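Local structure of anti-sigma-I factor RsgI2 (Clostridium thermocellum, 4B9P) at residues A[10-15]-A[143-148]; A[34-39]-A[98-103]; A[49-54]-A[129-134]. The protein probably holds the sigma factor SigI2 inactive until its extracellular family 3 carbohydrate-binding module, the part described here, binds cellulose or a related polysaccharide outside the cell. One frame throughout, in Å; residues are numbered along the deposited sequence. Where two conformers were deposited one is given.

From the N terminus, the chain enters strand 7-13, whose end forms the first half of contact 1. That contact closes only when residues 143-148 return to the edge of that strand, so its loop encloses both others. Within it, contact 2 starts at residues 34-39, after strand 25-31, and closes at 98-103, before strand 104-111. Contact 3 opens at 49-54 and closes at 129-134, so contacts 2 and 3 cross, on opposite sides of the chain's centre. Contact 1 completes one edge of a five-stranded sheet, contact 2 pairs two short strands and contact 3 joins the 49-54 loop to strand 131-132 around calcium. Contacts 1 and 3 meet where Ile15 O accepts a probable hydrogen bond from Gln133 NE2.

Contact 1 (A[10-15]-A[143-148]). With ZN (zinc ion), chain C.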
loop_
_atom_site.group_PDB
_atom_site.type_symbol
_atom_site.label_atom_id
_atom_site.label_comp_id
_atom_site.label_asym_id
_atom_site.label_seq_id
_atom_site.Cartn_x
_atom_site.Cartn_y
_atom_site.Cartn_z
ATOM N N GLN A 10 -4.799 9.398 -0.776
ATOM C CA GLN A 10 -3.793 10.132 -0.019
ATOM C C GLN A 10 -2.862 9.140 0.650
ATOM O O GLN A 10 -3.290 8.026 0.999
ATOM C CB GLN A 10 -4.405 11.077 1.009
ATOM C CG GLN A 10 -5.305 12.082 0.382
ATOM C CD GLN A 10 -5.824 13.074 1.390
ATOM O OE1 GLN A 10 -5.422 13.059 2.532
ATOM N NE2 GLN A 10 -6.756 13.928 0.981
ATOM N N ALA A 11 -1.602 9.505 0.840
ATOM C CA ALA A 11 -0.660 8.563 1.450
ATOM C C ALA A 11 0.524 9.316 2.023
ATOM O O ALA A 11 0.779 10.484 1.676
ATOM C CB ALA A 11 -0.171 7.570 0.407
ATOM N N TYR A 12 1.273 8.657 2.882
ATOM C CA TYR A 12 2.602 9.086 3.219
ATOM C C TYR A 12 3.354 7.883 3.771
ATOM O O TYR A 12 2.754 6.851 4.099
ATOM C CB TYR A 12 2.600 10.253 4.225
ATOM C CG TYR A 12 2.207 9.940 5.639
ATOM C CD1 TYR A 12 0.869 9.726 5.980
ATOM C CD2 TYR A 12 3.155 9.923 6.666
ATOM C CE1 TYR A 12 0.484 9.470 7.302
ATOM C CE2 TYR A 12 2.777 9.674 7.974
ATOM C CZ TYR A 12 1.449 9.464 8.291
ATOM O OH TYR A 12 1.085 9.217 9.605
ATOM N N ASN A 13 4.681 8.028 3.880
ATOM C CA ASN A 13 5.510 7.030 4.532
ATOM C C ASN A 13 5.806 7.458 5.945
ATOM O O ASN A 13 6.320 8.528 6.191
ATOM C CB ASN A 13 6.788 6.848 3.721
ATOM C CG ASN A 13 6.529 6.128 2.447
ATOM O OD1 ASN A 13 6.227 6.726 1.420
ATOM N ND2 ASN A 13 6.598 4.811 2.494
ATOM N N HIS A 14 5.481 6.587 6.895
ATOM C CA HIS A 14 5.666 6.917 8.298
ATOM C C HIS A 14 7.113 6.780 8.736
ATOM O O HIS A 14 7.504 7.377 9.739
ATOM C CB HIS A 14 4.731 6.036 9.134
ATOM C CG HIS A 14 4.682 6.397 10.584
ATOM N ND1 HIS A 14 5.051 5.521 11.581
ATOM C CD2 HIS A 14 4.243 7.509 11.218
ATOM C CE1 HIS A 14 4.871 6.085 12.765
ATOM N NE2 HIS A 14 4.371 7.288 12.574
ATOM N N ILE A 15 7.886 5.990 8.001
ATOM C CA ILE A 15 9.328 5.939 8.157
ATOM C C ILE A 15 9.940 6.373 6.844
ATOM O O ILE A 15 9.642 5.759 5.795
ATOM C CB ILE A 15 9.832 4.511 8.485
ATOM C CG1 ILE A 15 9.276 4.045 9.828
ATOM C CG2 ILE A 15 11.361 4.451 8.471
ATOM C CD1 ILE A 15 9.643 2.640 10.124
ATOM N N SER A 143 6.917 13.831 2.952
ATOM C CA SER A 143 5.693 14.158 3.675
ATOM C C SER A 143 5.573 13.440 4.996
ATOM O O SER A 143 5.772 12.228 5.091
ATOM C CB SER A 143 4.470 13.826 2.838
ATOM O OG SER A 143 4.561 14.441 1.569
ATOM N N SER A 144 5.178 14.173 6.032
ATOM C CA SER A 144 5.047 13.601 7.370
ATOM C C SER A 144 3.594 13.359 7.747
ATOM O O SER A 144 3.298 12.958 8.887
ATOM C CB SER A 144 5.723 14.492 8.400
ATOM O OG SER A 144 5.106 15.770 8.430
ATOM N N ASP A 145 2.691 13.601 6.797
ATOM C CA ASP A 145 1.272 13.299 6.979
ATOM C C ASP A 145 0.672 13.125 5.585
ATOM O O ASP A 145 1.351 13.362 4.576
ATOM C CB ASP A 145 0.587 14.419 7.770
ATOM C CG ASP A 145 -0.707 13.978 8.436
ATOM O OD1 ASP A 145 -1.234 12.873 8.204
ATOM O OD2 ASP A 145 -1.231 14.788 9.209
ATOM N N PHE A 146 -0.592 12.723 5.503
ATOM C CA PHE A 146 -1.237 12.398 4.234
ATOM C C PHE A 146 -1.148 13.513 3.194
ATOM O O PHE A 146 -1.459 14.678 3.506
ATOM C CB PHE A 146 -2.713 12.074 4.481
ATOM C CG PHE A 146 -2.920 10.788 5.182
ATOM C CD1 PHE A 146 -2.676 9.575 4.518
ATOM C CD2 PHE A 146 -3.392 10.763 6.494
ATOM C CE1 PHE A 146 -2.838 8.389 5.158
ATOM C CE2 PHE A 146 -3.568 9.564 7.126
ATOM C CZ PHE A 146 -3.301 8.363 6.435
ATOM N N VAL A 147 -0.782 13.158 1.972
ATOM C CA VAL A 147 -0.898 14.049 0.818
ATOM C C VAL A 147 -1.502 13.271 -0.320
ATOM O O VAL A 147 -1.366 12.064 -0.405
ATOM C CB VAL A 147 0.482 14.654 0.383
ATOM C CG1 VAL A 147 1.136 15.429 1.503
ATOM C CG2 VAL A 147 1.475 13.582 -0.141
ATOM N N VAL A 148 -2.202 13.952 -1.212
ATOM C CA VAL A 148 -2.633 13.280 -2.440
ATOM C C VAL A 148 -1.418 12.725 -3.178
ATOM O O VAL A 148 -0.406 13.409 -3.318
ATOM C CB VAL A 148 -3.438 14.285 -3.320
ATOM C CG1 VAL A 148 -3.864 13.650 -4.631
ATOM C CG2 VAL A 148 -4.701 14.752 -2.545
HETATM ZN ZN ZN C . 3.828 8.446 14.060
HETATM O O HOH W 1 1.670 11.936 11.033
HETATM O O HOH W 2 5.933 10.397 3.064
HETATM O O HOH W 3 2.536 9.731 12.952
HETATM O O HOH W 4 5.535 9.588 14.253
#
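Tyr12 points the CD1-CE1 edge of its ring at the face of Phe146 in a T-shaped stack, the planes 87° apart and the centroids separated by 5.1 Å. CE1 stands over the centre of the phenyl ring. One face of the tyrosine is taken by backbone: Asp145 CA lies 3.6 Å from the Tyr12 ring centroid, almost on the normal, a CH-pi contact. Beside the stack, the extended side chain of Gln10 brings OE1 to 3.5 Å from Phe146 CB, while its NE2 hydrogen-bonds to Glu8. Residues 147-148 form an outer strand of a five-stranded antiparallel sheet in this CBM3 beta-sandwich, and Ala11 of strand 7-13 and Val147 form a hydrogen-bonded pair at this edge: Ala11 N reaches Val147 O at 2.9 Å, and Val147 N returns to Ala11 O at 3.1 Å. Before the strand, Phe146 N donates to Asp145 OD1 (2.8 Å), from above the carboxylate plane. Water joins the diverging chains, one molecule linking Tyr12 OH to Ser144 O and another Asn13 N to Ser143 O. Tyr12 OH also hydrogen-bonds to Arg26. Past strand 7-13, His14 NE2 binds a zinc ion at 2.0 Å with two waters, its ND1 hydrogen-bonded to Gln24.

Contact 2 (A[34-39]-A[98-103]); sequences NTPITL and VLNPGE
Ile37 and Leu99 face each other as the hydrogen-bonded pair of a two-stranded antiparallel ribbon, with Thr38 and Val98 as the adjoining non-hydrogen-bonded pair. Leu99 N donates to Ile37 O at 2.7 Å, nearly straight and in the carbonyl plane; Ile37 N answers to Leu99 O at 2.9 Å. Val98 CA also brings its hydrogen toward Ile37 O.

On the ribbon face of Thr38 and Val98, Pro36 and Val98 meet tightly. Val98 CG1, anti to the backbone N (chi1 167°), comes within 3.4 Å of Pro36 CB, closer than usual van der Waals contact. The same Pro36 CB touches Asn100 OD1, also at 3.4 Å, so the proline lies against a methyl and an amide oxygen together. The other face carries Ile37 and Leu99, both buried. There Leu39, just past its strand, sends CD2 to 3.9 Å from Leu99 CB, the two side chains crossing obliquely.

Beyond the paired residues, Pro101 takes over the contact. Its CG rests against the backbone of Asn34, 3.4 Å from Asn34 C, and its CD lies near Thr35 O. Pro101 and Gly102 are the central residues of a type II beta turn from Asn100 to Glu103, closed by Glu103 N to Asn100 O. Gly102 takes the positive phi (93°) that belongs to the third position of such a turn. Glu103 OE1 in turn accepts from Asn100 N at 3.1 Å, a second tie across the turn.

The ribbon lies far from the metal sites of this CBM3 module, at one end of its beta-sandwich. Asn31, closing strand 25-31, donates through ND2 to both Thr35 O and Leu99 O, while the turn leads directly into strand 104-111.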
loop_
_atom_site.group_PDB
_atom_site.type_symbol
_atom_site.label_atom_id
_atom_site.label_comp_id
_atom_site.label_asym_id
_atom_site.label_seq_id
_atom_site.Cartn_x
_atom_site.Cartn_y
_atom_site.Cartn_z
ATOM N N ASN A 34 -19.996 10.134 -6.847
ATOM C CA ASN A 34 -21.327 10.007 -6.259
ATOM C C ASN A 34 -21.905 8.606 -6.431
ATOM O O ASN A 34 -23.099 8.406 -6.264
ATOM C CB ASN A 34 -22.288 11.112 -6.695
ATOM C CG ASN A 34 -22.063 12.419 -5.935
ATOM O OD1 ASN A 34 -22.129 12.485 -4.684
ATOM N ND2 ASN A 34 -21.805 13.472 -6.688
ATOM N N THR A 35 -21.038 7.629 -6.685
ATOM C CA THR A 35 -21.474 6.232 -6.738
ATOM C C THR A 35 -20.855 5.467 -5.568
ATOM O O THR A 35 -19.715 5.692 -5.230
ATOM C CB THR A 35 -21.024 5.542 -8.038
ATOM O OG1 THR A 35 -19.603 5.409 -8.030
ATOM C CG2 THR A 35 -21.458 6.361 -9.243
ATOM N N PRO A 36 -21.584 4.533 -4.965
ATOM C CA PRO A 36 -21.000 3.649 -3.937
ATOM C C PRO A 36 -20.001 2.723 -4.610
ATOM O O PRO A 36 -20.172 2.344 -5.767
ATOM C CB PRO A 36 -22.215 2.840 -3.422
ATOM C CG PRO A 36 -23.398 3.713 -3.802
ATOM C CD PRO A 36 -23.022 4.314 -5.137
ATOM N N ILE A 37 -18.964 2.346 -3.874
ATOM C CA ILE A 37 -17.936 1.451 -4.384
ATOM C C ILE A 37 -17.884 0.217 -3.484
ATOM O O ILE A 37 -17.765 0.327 -2.270
ATOM C CB ILE A 37 -16.562 2.152 -4.393
ATOM C CG1 ILE A 37 -16.597 3.339 -5.375
ATOM C CG2 ILE A 37 -15.423 1.149 -4.753
ATOM C CD1 ILE A 37 -15.445 4.313 -5.230
ATOM N N THR A 38 -18.004 -0.960 -4.075
ATOM C CA THR A 38 -17.892 -2.187 -3.294
ATOM C C THR A 38 -16.406 -2.439 -2.968
ATOM O O THR A 38 -15.593 -2.622 -3.877
ATOM C CB THR A 38 -18.485 -3.365 -4.096
ATOM O OG1 THR A 38 -19.870 -3.094 -4.343
ATOM C CG2 THR A 38 -18.321 -4.706 -3.351
ATOM N N LEU A 39 -16.044 -2.462 -1.677
ATOM C CA LEU A 39 -14.639 -2.484 -1.312
ATOM C C LEU A 39 -13.928 -3.742 -1.790
ATOM O O LEU A 39 -12.770 -3.683 -2.149
ATOM C CB LEU A 39 -14.474 -2.303 0.189
ATOM C CG LEU A 39 -14.664 -0.865 0.658
ATOM C CD1 LEU A 39 -14.755 -0.883 2.151
ATOM C CD2 LEU A 39 -13.489 0.026 0.204
ATOM N N VAL A 98 -19.454 -1.483 1.625
ATOM C CA VAL A 98 -19.501 -0.513 0.553
ATOM C C VAL A 98 -18.933 0.799 1.051
ATOM O O VAL A 98 -19.197 1.205 2.185
ATOM C CB VAL A 98 -20.954 -0.344 0.052
ATOM C CG1 VAL A 98 -21.096 0.865 -0.829
ATOM C CG2 VAL A 98 -21.365 -1.615 -0.689
ATOM N N LEU A 99 -18.143 1.449 0.207
ATOM C CA LEU A 99 -17.615 2.761 0.515
ATOM C C LEU A 99 -18.516 3.757 -0.191
ATOM O O LEU A 99 -18.481 3.897 -1.417
ATOM C CB LEU A 99 -16.179 2.853 0.008
ATOM C CG LEU A 99 -15.463 4.097 0.513
ATOM C CD1 LEU A 99 -15.259 4.056 2.054
ATOM C CD2 LEU A 99 -14.138 4.255 -0.209
ATOM N N ASN A 100 -19.351 4.443 0.580
ATOM C CA ASN A 100 -20.235 5.430 -0.011
ATOM C C ASN A 100 -19.550 6.728 -0.314
ATOM O O ASN A 100 -18.512 7.031 0.266
ATOM C CB ASN A 100 -21.439 5.661 0.896
ATOM C CG ASN A 100 -22.418 4.503 0.832
ATOM O OD1 ASN A 100 -22.779 4.043 -0.253
ATOM N ND2 ASN A 100 -22.790 3.981 1.982
ATOM N N PRO A 101 -20.149 7.542 -1.206
ATOM C CA PRO A 101 -19.573 8.865 -1.484
ATOM C C PRO A 101 -19.370 9.678 -0.192
ATOM O O PRO A 101 -20.259 9.764 0.648
ATOM C CB PRO A 101 -20.622 9.497 -2.419
ATOM C CG PRO A 101 -21.175 8.312 -3.146
ATOM C CD PRO A 101 -21.268 7.232 -2.110
ATOM N N GLY A 102 -18.181 10.255 -0.047
ATOM C CA GLY A 102 -17.846 11.048 1.117
ATOM C C GLY A 102 -17.165 10.231 2.219
ATOM O O GLY A 102 -16.675 10.796 3.200
ATOM N N GLU A 103 -17.137 8.908 2.091
ATOM C CA GLU A 103 -16.515 8.081 3.110
ATOM C C GLU A 103 -15.102 7.739 2.708
ATOM O O GLU A 103 -14.724 7.866 1.548
ATOM C CB GLU A 103 -17.328 6.801 3.346
ATOM C CG GLU A 103 -18.717 7.096 3.873
ATOM C CD GLU A 103 -19.460 5.847 4.293
ATOM O OE1 GLU A 103 -19.238 4.762 3.659
ATOM O OE2 GLU A 103 -20.272 5.968 5.245
#

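Contact 3 (A[49-54]-A[129-134]). With CA (calcium ion), chain B.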
loop_
_atom_site.group_PDB
_atom_site.type_symbol
_atom_site.label_atom_id
_atom_site.label_comp_id
_atom_site.label_asym_id
_atom_site.label_seq_id
_atom_site.Cartn_x
_atom_site.Cartn_y
_atom_site.Cartn_z
ATOM N N THR A 49 11.151 -1.762 -4.827
ATOM C CA THR A 49 12.156 -2.799 -5.120
ATOM C C THR A 49 12.515 -3.519 -3.829
ATOM O O THR A 49 12.909 -2.898 -2.846
ATOM C CB THR A 49 13.396 -2.177 -5.753
ATOM O OG1 THR A 49 13.779 -1.023 -4.987
ATOM C CG2 THR A 49 13.121 -1.804 -7.229
ATOM N N LYS A 50 12.336 -4.850 -3.835
ATOM C CA LYS A 50 12.565 -5.660 -2.616
ATOM C C LYS A 50 14.031 -5.744 -2.219
ATOM O O LYS A 50 14.336 -6.154 -1.099
ATOM C CB LYS A 50 11.980 -7.062 -2.786
ATOM C CG LYS A 50 12.754 -7.886 -3.848
ATOM C CD LYS A 50 12.164 -9.256 -4.051
ATOM C CE LYS A 50 12.999 -10.129 -4.995
ATOM N NZ LYS A 50 13.070 -9.559 -6.348
ATOM N N ASP A 51 14.935 -5.346 -3.119
ATOM C CA ASP A 51 16.354 -5.361 -2.828
ATOM C C ASP A 51 16.742 -6.783 -2.438
ATOM O O ASP A 51 16.410 -7.709 -3.186
ATOM C CB ASP A 51 16.692 -4.278 -1.802
ATOM C CG ASP A 51 16.056 -2.912 -2.159
ATOM O OD1 ASP A 51 16.014 -2.528 -3.359
ATOM O OD2 ASP A 51 15.609 -2.222 -1.234
ATOM N N GLN A 52 17.470 -7.001 -1.335
ATOM C CA GLN A 52 17.812 -8.376 -0.934
ATOM C C GLN A 52 16.987 -8.881 0.250
ATOM O O GLN A 52 17.338 -9.880 0.863
ATOM C CB GLN A 52 19.314 -8.456 -0.646
ATOM C CG GLN A 52 20.146 -8.231 -1.912
ATOM C CD GLN A 52 21.605 -8.349 -1.628
ATOM O OE1 GLN A 52 22.237 -7.415 -1.071
ATOM N NE2 GLN A 52 22.165 -9.501 -1.946
ATOM N N VAL A 53 15.878 -8.215 0.559
ATOM C CA VAL A 53 15.088 -8.610 1.700
ATOM C C VAL A 53 14.329 -9.893 1.409
ATOM O O VAL A 53 13.824 -10.083 0.298
ATOM C CB VAL A 53 14.117 -7.443 2.076
ATOM C CG1 VAL A 53 13.209 -7.865 3.224
ATOM C CG2 VAL A 53 14.956 -6.214 2.472
ATOM N N ILE A 54 14.282 -10.791 2.395
ATOM C CA ILE A 54 13.588 -12.078 2.277
ATOM C C ILE A 54 12.529 -12.207 3.386
ATOM O O ILE A 54 12.467 -11.364 4.293
ATOM C CB ILE A 54 14.605 -13.247 2.314
ATOM C CG1 ILE A 54 15.357 -13.285 3.658
ATOM C CG2 ILE A 54 15.511 -13.183 1.088
ATOM C CD1 ILE A 54 16.190 -14.562 3.854
ATOM N N TYR A 129 17.262 -7.983 5.571
ATOM C CA TYR A 129 16.093 -7.326 6.162
ATOM C C TYR A 129 16.052 -5.829 5.935
ATOM O O TYR A 129 14.997 -5.215 6.185
ATOM C CB TYR A 129 15.870 -7.672 7.643
ATOM C CG TYR A 129 17.045 -7.265 8.532
ATOM C CD1 TYR A 129 17.113 -5.993 9.085
ATOM C CD2 TYR A 129 18.080 -8.164 8.821
ATOM C CE1 TYR A 129 18.139 -5.625 9.882
ATOM C CE2 TYR A 129 19.126 -7.802 9.647
ATOM C CZ TYR A 129 19.132 -6.540 10.187
ATOM O OH TYR A 129 20.189 -6.183 10.986
ATOM N N MET A 130 17.149 -5.227 5.485
ATOM C CA MET A 130 17.159 -3.775 5.313
ATOM C C MET A 130 16.800 -3.420 3.868
ATOM O O MET A 130 17.508 -3.807 2.927
ATOM C CB MET A 130 18.540 -3.237 5.654
ATOM C CG MET A 130 18.562 -1.746 5.888
ATOM S SD MET A 130 17.792 -1.244 7.469
ATOM C CE MET A 130 19.199 -1.510 8.574
ATOM N N TYR A 131 15.696 -2.693 3.696
ATOM C CA TYR A 131 15.302 -2.111 2.417
ATOM C C TYR A 131 16.019 -0.810 2.154
ATOM O O TYR A 131 16.280 -0.032 3.090
ATOM C CB TYR A 131 13.847 -1.768 2.460
ATOM C CG TYR A 131 12.889 -2.940 2.473
ATOM C CD1 TYR A 131 12.725 -3.737 1.356
ATOM C CD2 TYR A 131 12.101 -3.181 3.584
ATOM C CE1 TYR A 131 11.780 -4.765 1.354
ATOM C CE2 TYR A 131 11.145 -4.175 3.587
ATOM C CZ TYR A 131 10.972 -4.944 2.462
ATOM O OH TYR A 131 10.020 -5.946 2.474
ATOM N N ASP A 132 16.243 -0.499 0.860
ATOM C CA ASP A 132 16.587 0.843 0.418
ATOM C C ASP A 132 15.325 1.477 -0.137
ATOM O O ASP A 132 14.769 0.959 -1.125
ATOM C CB ASP A 132 17.662 0.755 -0.664
ATOM C CG ASP A 132 17.933 2.083 -1.281
ATOM O OD1 ASP A 132 17.276 2.475 -2.283
ATOM O OD2 ASP A 132 18.843 2.765 -0.777
ATOM N N GLN A 133 14.866 2.591 0.450
ATOM C CA GLN A 133 13.565 3.148 0.037
ATOM C C GLN A 133 13.640 4.083 -1.152
ATOM O O GLN A 133 12.649 4.259 -1.833
ATOM C CB GLN A 133 12.882 3.883 1.196
ATOM C CG GLN A 133 12.618 2.987 2.399
ATOM C CD GLN A 133 11.498 3.468 3.261
ATOM O OE1 GLN A 133 10.339 3.142 2.976
ATOM N NE2 GLN A 133 11.793 4.292 4.263
ATOM N N ASN A 134 14.763 4.744 -1.386
ATOM C CA ASN A 134 14.773 5.714 -2.484
ATOM C C ASN A 134 14.704 5.020 -3.844
ATOM O O ASN A 134 14.369 5.671 -4.835
ATOM C CB ASN A 134 16.022 6.580 -2.381
ATOM C CG ASN A 134 15.970 7.520 -1.211
ATOM O OD1 ASN A 134 16.845 7.513 -0.355
ATOM N ND2 ASN A 134 14.926 8.317 -1.154
HETATM CA CA CA B . 14.158 -0.805 -2.605
HETATM O O HOH W 5 18.332 -5.436 0.962
HETATM O O HOH W 6 12.768 -1.077 -0.570
#
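Asp51 takes a positive phi (57°) at the second position of a type II' beta turn, where glycine is usual, and from there its OD2 serves two partners at once: it is a calcium ligand and also accepts a hydrogen bond from Asp132 N at 2.8 Å. The amide meets the oxygen on its anti side, out of the carboxylate plane, and so positions the first-shell carboxylate. This is the calcium site of the CBM3 module, built where the loop between strands 42-48 and 56-63 approaches strand 131-132. Thr49 chelates the ion through O (2.5 Å) and OG1, Asp51 is bidentate through both carboxylate oxygens, and Asp132 contributes its backbone O at 2.4 Å. A water, Ser135 and Asp136 complete the eight ligand atoms, one from each. The cation probably offsets much of the charge of the Asp51 and Asp136 carboxylates; that of Asp132 is not a ligand.

The turn, residues 50-53, is closed by Val53 N to Lys50 O. It places Val53 over one face of Tyr131, where CG2 lies toward the rim, 3.5 Å from Tyr131 CD1, while CG1 reaches CZ and OH. The side chains cross at about a right angle, and the phenol hydrogen-bonds to Glu56. Val53 CG2 also lies against Met130 O. Between the turn and Met130, a water accepts from Gln52 N and donates to Met130 O, which lies 2.7 Å from the water oxygen.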